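Local coordinates for protein MIPZ (Caulobacter crescentus, PDB 2XJ9) that probably acts as a dimerising P-loop ATPase that binds the nucleoid and inhibits cell division, so positioning the division plane, at residues M133-V138 with N186-T191. The protein carries 1 engineered substitution. Numbering follows the deposited sequence.
Sequences MNDSFV and NRLATT. With AGS (phosphothiophosphoric acid-adenylate ester), chain D; AGS (phosphothiophosphoric acid-adenylate ester), chain F.
The side chains of Asn134 and Arg187 run side by side and point the same way, amide and guanidinium planes 51° apart, with Asn134 OD1 4.0 Å from Arg187 CB. One guanidinium face carries the ribose oxygen O4' of the chain D nucleotide, 3.3 Å above the plane and offset toward the rim. Arg187 CG, anti to the carbonyl carbon (chi1 -80°), lies over the adenine of that nucleotide, 3.3 Å from base atom C5; the bend at chi2 then carries CD on over the base. NH1 is hydrogen-bonded to Asn134 OD1 of the second subunit; reciprocally, Asn134 OD1 takes a bond from Arg187 NH1 of that subunit, while Asn134 ND2 bonds Gly15 O. At the ends of neighbouring parallel strands 128-134 and 180-186, Asn186 N bonds Met133 O (2.6 Å). A water then bridges the diverging chains, accepting from Asp135 N and donating to Arg187 O at 2.8 Å. Leu188 CD2 approaches Asp135 CG at 4.2 Å, the two side chains crossing at about a right angle. Ser136 turns to the other nucleotide: its OG, anti to the backbone N, shares a hydrogen bond with ribose O2' of the chain F nucleotide (2.6 Å) and accepts from Val138 N as N-cap. An alanine at Arg187 would probably leave Asn134 OD1 of the second subunit without its mate and the adenine without the aliphatic cover. The contact thus lies between two nucleotides, and since the residue that packs on one of them also bonds across the interface, binding and dimerisation are probably coupled, consistent with a nucleotide-sandwich dimer.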
ATOM      1  N   MET A 133      -1.275  -9.229   5.307  1.00 22.08           N
ATOM      2  CA  MET A 133      -0.091  -8.890   4.544  1.00 28.00           C
ATOM      3  C   MET A 133      -0.078  -9.581   3.175  1.00 34.89           C
ATOM      4  O   MET A 133      -0.780 -10.576   2.961  1.00 31.03           O
ATOM      5  CB  MET A 133       1.161  -9.278   5.316  1.00 28.45           C
ATOM      6  CG  MET A 133       1.521 -10.743   5.213  1.00 26.65           C
ATOM      7  SD  MET A 133       3.040 -11.136   6.111  1.00 36.68           S
ATOM      8  CE  MET A 133       4.296 -10.358   5.097  1.00 33.43           C
ATOM      9  N   ASN A 134       0.718  -9.042   2.249  1.00 32.05           N
ATOM     10  CA  ASN A 134       0.924  -9.689   0.967  1.00 27.89           C
ATOM     11  C   ASN A 134       1.879 -10.853   1.132  1.00 31.28           C
ATOM     12  O   ASN A 134       2.784 -10.837   1.969  1.00 26.44           O
ATOM     13  CB  ASN A 134       1.509  -8.732  -0.072  1.00 32.96           C
ATOM     14  CG  ASN A 134       0.512  -7.687  -0.556  1.00 37.79           C
ATOM     15  OD1 ASN A 134      -0.410  -7.994  -1.301  1.00 39.29           O
ATOM     16  ND2 ASN A 134       0.730  -6.432  -0.168  1.00 45.22           N
ATOM     17  N   ASP A 135       1.663 -11.859   0.308  1.00 33.87           N
ATOM     18  CA  ASP A 135       2.534 -13.009   0.197  1.00 32.02           C
ATOM     19  C   ASP A 135       3.827 -12.560  -0.494  1.00 37.88           C
ATOM     20  O   ASP A 135       3.981 -12.692  -1.700  1.00 40.16           O
ATOM     21  CB  ASP A 135       1.799 -14.029  -0.654  1.00 31.29           C
ATOM     22  CG  ASP A 135       2.427 -15.374  -0.615  1.00 44.18           C
ATOM     23  OD1 ASP A 135       2.376 -16.068  -1.663  1.00 54.58           O
ATOM     24  OD2 ASP A 135       2.952 -15.741   0.456  1.00 54.08           O
ATOM     25  N   SER A 136       4.755 -12.004   0.267  1.00 34.41           N
ATOM     26  CA  SER A 136       5.864 -11.301  -0.349  1.00 28.41           C
ATOM     27  C   SER A 136       6.887 -10.865   0.693  1.00 30.35           C
ATOM     28  O   SER A 136       6.527 -10.375   1.764  1.00 28.35           O
ATOM     29  CB  SER A 136       5.341 -10.069  -1.092  1.00 28.54           C
ATOM     30  OG  SER A 136       6.397  -9.193  -1.457  1.00 30.17           O
ATOM     31  N   PHE A 137       8.162 -11.028   0.357  1.00 21.54           N
ATOM     32  CA  PHE A 137       9.226 -10.637   1.239  1.00 23.10           C
ATOM     33  C   PHE A 137       9.351  -9.131   1.436  1.00 31.43           C
ATOM     34  O   PHE A 137       9.908  -8.658   2.428  1.00 36.98           O
ATOM     35  CB  PHE A 137      10.510 -11.229   0.748  1.00 23.76           C
ATOM     36  CG  PHE A 137      10.742 -12.605   1.263  1.00 38.95           C
ATOM     37  CD1 PHE A 137      10.538 -13.710   0.457  1.00 37.71           C
ATOM     38  CD2 PHE A 137      11.137 -12.800   2.579  1.00 36.88           C
ATOM     39  CE1 PHE A 137      10.747 -14.986   0.952  1.00 42.37           C
ATOM     40  CE2 PHE A 137      11.357 -14.081   3.070  1.00 39.28           C
ATOM     41  CZ  PHE A 137      11.151 -15.174   2.256  1.00 35.61           C
ATOM     42  N   VAL A 138       8.811  -8.382   0.494  1.00 30.30           N
ATOM     43  CA  VAL A 138       8.760  -6.939   0.597  1.00 27.01           C
ATOM     44  C   VAL A 138       7.866  -6.544   1.759  1.00 24.91           C
ATOM     45  O   VAL A 138       8.231  -5.691   2.557  1.00 29.97           O
ATOM     46  CB  VAL A 138       8.245  -6.322  -0.718  1.00 29.23           C
ATOM     47  CG1 VAL A 138       8.186  -4.806  -0.625  1.00 25.92           C
ATOM     48  CG2 VAL A 138       9.126  -6.754  -1.863  1.00 23.19           C
ATOM     49  N   ASN A 186      -2.881 -12.096   2.462  1.00 32.16           N
ATOM     50  CA  ASN A 186      -3.961 -11.547   1.662  1.00 29.18           C
ATOM     51  C   ASN A 186      -3.562 -11.420   0.176  1.00 32.67           C
ATOM     52  O   ASN A 186      -2.381 -11.438  -0.162  1.00 32.96           O
ATOM     53  CB  ASN A 186      -4.361 -10.211   2.287  1.00 27.16           C
ATOM     54  CG  ASN A 186      -5.444  -9.506   1.524  1.00 36.21           C
ATOM     55  OD1 ASN A 186      -5.261  -8.375   1.047  1.00 33.64           O
ATOM     56  ND2 ASN A 186      -6.586 -10.156   1.402  1.00 40.37           N
ATOM     57  N   ARG A 187      -4.545 -11.317  -0.713  1.00 38.13           N
ATOM     58  CA  ARG A 187      -4.285 -11.296  -2.160  1.00 36.63           C
ATOM     59  C   ARG A 187      -3.453 -12.472  -2.655  1.00 32.71           C
ATOM     60  O   ARG A 187      -2.578 -12.307  -3.491  1.00 36.23           O
ATOM     61  CB  ARG A 187      -3.627  -9.988  -2.601  1.00 35.70           C
ATOM     62  CG  ARG A 187      -4.610  -8.846  -2.757  1.00 38.39           C
ATOM     63  CD  ARG A 187      -4.580  -8.292  -4.163  1.00 41.17           C
ATOM     64  NE  ARG A 187      -3.816  -7.059  -4.249  1.00 34.49           N
ATOM     65  CZ  ARG A 187      -3.771  -6.307  -5.336  1.00 39.63           C
ATOM     66  NH1 ARG A 187      -3.058  -5.196  -5.331  1.00 48.98           N
ATOM     67  NH2 ARG A 187      -4.439  -6.663  -6.419  1.00 31.38           N
ATOM     68  N   LEU A 188      -3.735 -13.658  -2.140  1.00 34.55           N
ATOM     69  CA  LEU A 188      -3.078 -14.849  -2.627  1.00 36.69           C
ATOM     70  C   LEU A 188      -3.475 -15.136  -4.080  1.00 52.54           C
ATOM     71  O   LEU A 188      -4.629 -14.924  -4.482  1.00 45.37           O
ATOM     72  CB  LEU A 188      -3.409 -16.037  -1.733  1.00 38.86           C
ATOM     73  CG  LEU A 188      -2.888 -15.922  -0.297  1.00 43.00           C
ATOM     74  CD1 LEU A 188      -3.903 -16.478   0.708  1.00 41.07           C
ATOM     75  CD2 LEU A 188      -1.529 -16.581  -0.135  1.00 42.45           C
ATOM     76  N   ALA A 189      -2.501 -15.602  -4.863  1.00 54.21           N
ATOM     77  CA  ALA A 189      -2.733 -15.968  -6.243  1.00 52.38           C
ATOM     78  C   ALA A 189      -2.515 -17.457  -6.416  1.00 72.09           C
ATOM     79  O   ALA A 189      -2.423 -18.189  -5.435  1.00 70.96           O
ATOM     80  CB  ALA A 189      -1.812 -15.188  -7.144  1.00 61.00           C
ATOM     81  N   THR A 190      -2.404 -17.878  -7.674  1.00 90.88           N
ATOM     82  CA  THR A 190      -2.312 -19.287  -8.084  1.00 92.03           C
ATOM     83  C   THR A 190      -1.075 -20.089  -7.629  1.00 85.38           C
ATOM     84  O   THR A 190      -1.109 -20.779  -6.607  1.00 81.43           O
ATOM     85  CB  THR A 190      -2.408 -19.396  -9.626  1.00102.95           C
ATOM     86  OG1 THR A 190      -1.598 -18.374 -10.238  1.00 93.63           O
ATOM     87  CG2 THR A 190      -3.857 -19.241 -10.079  1.00102.27           C
ATOM     88  N   THR A 191      -0.000 -20.014  -8.415  1.00 93.46           N
ATOM     89  CA  THR A 191       1.167 -20.889  -8.240  1.00 96.88           C
ATOM     90  C   THR A 191       2.040 -20.503  -7.044  1.00 83.02           C
ATOM     91  O   THR A 191       1.935 -21.099  -5.972  1.00 76.84           O
ATOM     92  CB  THR A 191       2.042 -20.957  -9.534  1.00104.44           C
ATOM     93  OG1 THR A 191       1.479 -20.119 -10.557  1.00 97.94           O
ATOM     94  CG2 THR A 191       2.132 -22.390 -10.059  1.00 93.05           C
TER
HETATM   95  PG  AGS D1272      -2.936   1.728   2.571  1.00 39.18           P
HETATM   96  S1G AGS D1272      -1.507   1.796   3.110  1.00 21.85           S
HETATM   97  O2G AGS D1272      -3.201   2.547   1.326  1.00 23.85           O
HETATM   98  O3G AGS D1272      -4.044   1.936   3.580  1.00 32.58           O
HETATM   99  PB  AGS D1272      -4.296  -0.801   2.663  1.00 20.83           P
HETATM  100  O1B AGS D1272      -3.568  -1.720   3.619  1.00 20.98           O
HETATM  101  O2B AGS D1272      -5.509   0.020   3.022  1.00 20.27           O
HETATM  102  O3B AGS D1272      -3.152   0.194   2.094  1.00 27.16           O
HETATM  103  PA  AGS D1272      -6.038  -1.830   0.660  1.00 21.73           P
HETATM  104  O1A AGS D1272      -7.063  -2.459   1.581  1.00 25.24           O
HETATM  105  O2A AGS D1272      -6.353  -0.542  -0.009  1.00 16.91           O
HETATM  106  O3A AGS D1272      -4.634  -1.707   1.393  1.00 22.25           O
HETATM  107  O5' AGS D1272      -5.608  -2.898  -0.451  1.00 24.87           O
HETATM  108  C5' AGS D1272      -4.628  -2.550  -1.414  1.00 23.47           C
HETATM  109  C4' AGS D1272      -5.191  -2.726  -2.833  1.00 24.45           C
HETATM  110  O4' AGS D1272      -5.480  -4.093  -2.953  1.00 28.71           O
HETATM  111  C3' AGS D1272      -6.516  -2.036  -3.107  1.00 21.46           C
HETATM  112  O3' AGS D1272      -6.570  -1.687  -4.480  1.00 22.40           O
HETATM  113  C2' AGS D1272      -7.604  -3.064  -2.887  1.00 23.15           C
HETATM  114  O2' AGS D1272      -8.708  -2.754  -3.751  1.00 22.36           O
HETATM  115  C1' AGS D1272      -6.856  -4.330  -3.246  1.00 24.68           C
HETATM  116  N9  AGS D1272      -7.081  -5.584  -2.491  1.00 30.78           N
HETATM  117  C8  AGS D1272      -6.727  -5.820  -1.206  1.00 34.78           C
HETATM  118  N7  AGS D1272      -7.023  -7.099  -0.839  1.00 36.68           N
HETATM  119  C5  AGS D1272      -7.551  -7.690  -1.926  1.00 28.44           C
HETATM  120  C6  AGS D1272      -8.066  -9.014  -2.236  1.00 26.56           C
HETATM  121  N6  AGS D1272      -8.073  -9.967  -1.283  1.00 33.91           N
HETATM  122  N1  AGS D1272      -8.515  -9.224  -3.491  1.00 28.28           N
HETATM  123  C2  AGS D1272      -8.522  -8.280  -4.446  1.00 23.59           C
HETATM  124  N3  AGS D1272      -8.069  -7.046  -4.237  1.00 22.28           N
HETATM  125  C4  AGS D1272      -7.578  -6.707  -3.018  1.00 29.75           C
HETATM  126  PG  AGS F1273       4.327   1.507  -0.027  1.00 31.03           P
HETATM  127  S1G AGS F1273       5.651   2.119  -0.410  1.00 18.86           S
HETATM  128  O2G AGS F1273       3.114   2.438   0.053  1.00 14.50           O
HETATM  129  O3G AGS F1273       4.425   0.572   1.151  1.00 29.45           O
HETATM  130  PB  AGS F1273       4.649   0.477  -2.742  1.00 21.47           P
HETATM  131  O1B AGS F1273       3.799   1.412  -3.552  1.00 18.26           O
HETATM  132  O2B AGS F1273       6.122   0.644  -2.531  1.00 15.65           O
HETATM  133  O3B AGS F1273       3.987   0.489  -1.252  1.00 39.48           O
HETATM  134  PA  AGS F1273       5.362  -2.149  -3.454  1.00 24.15           P
HETATM  135  O1A AGS F1273       6.172  -1.715  -4.639  1.00 27.49           O
HETATM  136  O2A AGS F1273       6.076  -2.607  -2.214  1.00 17.36           O
HETATM  137  O3A AGS F1273       4.268  -0.993  -3.231  1.00 21.77           O
HETATM  138  O5' AGS F1273       4.394  -3.344  -3.897  1.00 34.34           O
HETATM  139  C5' AGS F1273       3.321  -3.796  -3.084  1.00 24.03           C
HETATM  140  C4' AGS F1273       3.402  -5.328  -2.986  1.00 33.78           C
HETATM  141  O4' AGS F1273       3.137  -5.885  -4.256  1.00 26.21           O
HETATM  142  C3' AGS F1273       4.762  -5.887  -2.593  1.00 31.08           C
HETATM  143  O3' AGS F1273       4.618  -7.039  -1.742  1.00 19.52           O
HETATM  144  C2' AGS F1273       5.414  -6.338  -3.874  1.00 21.32           C
HETATM  145  O2' AGS F1273       6.053  -7.527  -3.477  1.00 24.83           O
HETATM  146  C1' AGS F1273       4.239  -6.666  -4.749  1.00 31.95           C
HETATM  147  N9  AGS F1273       4.187  -6.347  -6.211  1.00 42.50           N
HETATM  148  C8  AGS F1273       4.059  -5.109  -6.713  1.00 27.25           C
HETATM  149  N7  AGS F1273       3.937  -5.161  -8.052  1.00 37.61           N
HETATM  150  C5  AGS F1273       3.957  -6.453  -8.441  1.00 35.21           C
HETATM  151  C6  AGS F1273       3.861  -7.173  -9.741  1.00 33.73           C
HETATM  152  N6  AGS F1273       3.710  -6.504 -10.915  1.00 27.09           N
HETATM  153  N1  AGS F1273       3.924  -8.524  -9.696  1.00 37.36           N
HETATM  154  C2  AGS F1273       4.068  -9.191  -8.518  1.00 39.11           C
HETATM  155  N3  AGS F1273       4.156  -8.603  -7.310  1.00 26.99           N
HETATM  156  C4  AGS F1273       4.105  -7.245  -7.215  1.00 32.47           C
HETATM  157  O   HOH W   1      -0.139 -11.653  -2.239  1.00 41.24           O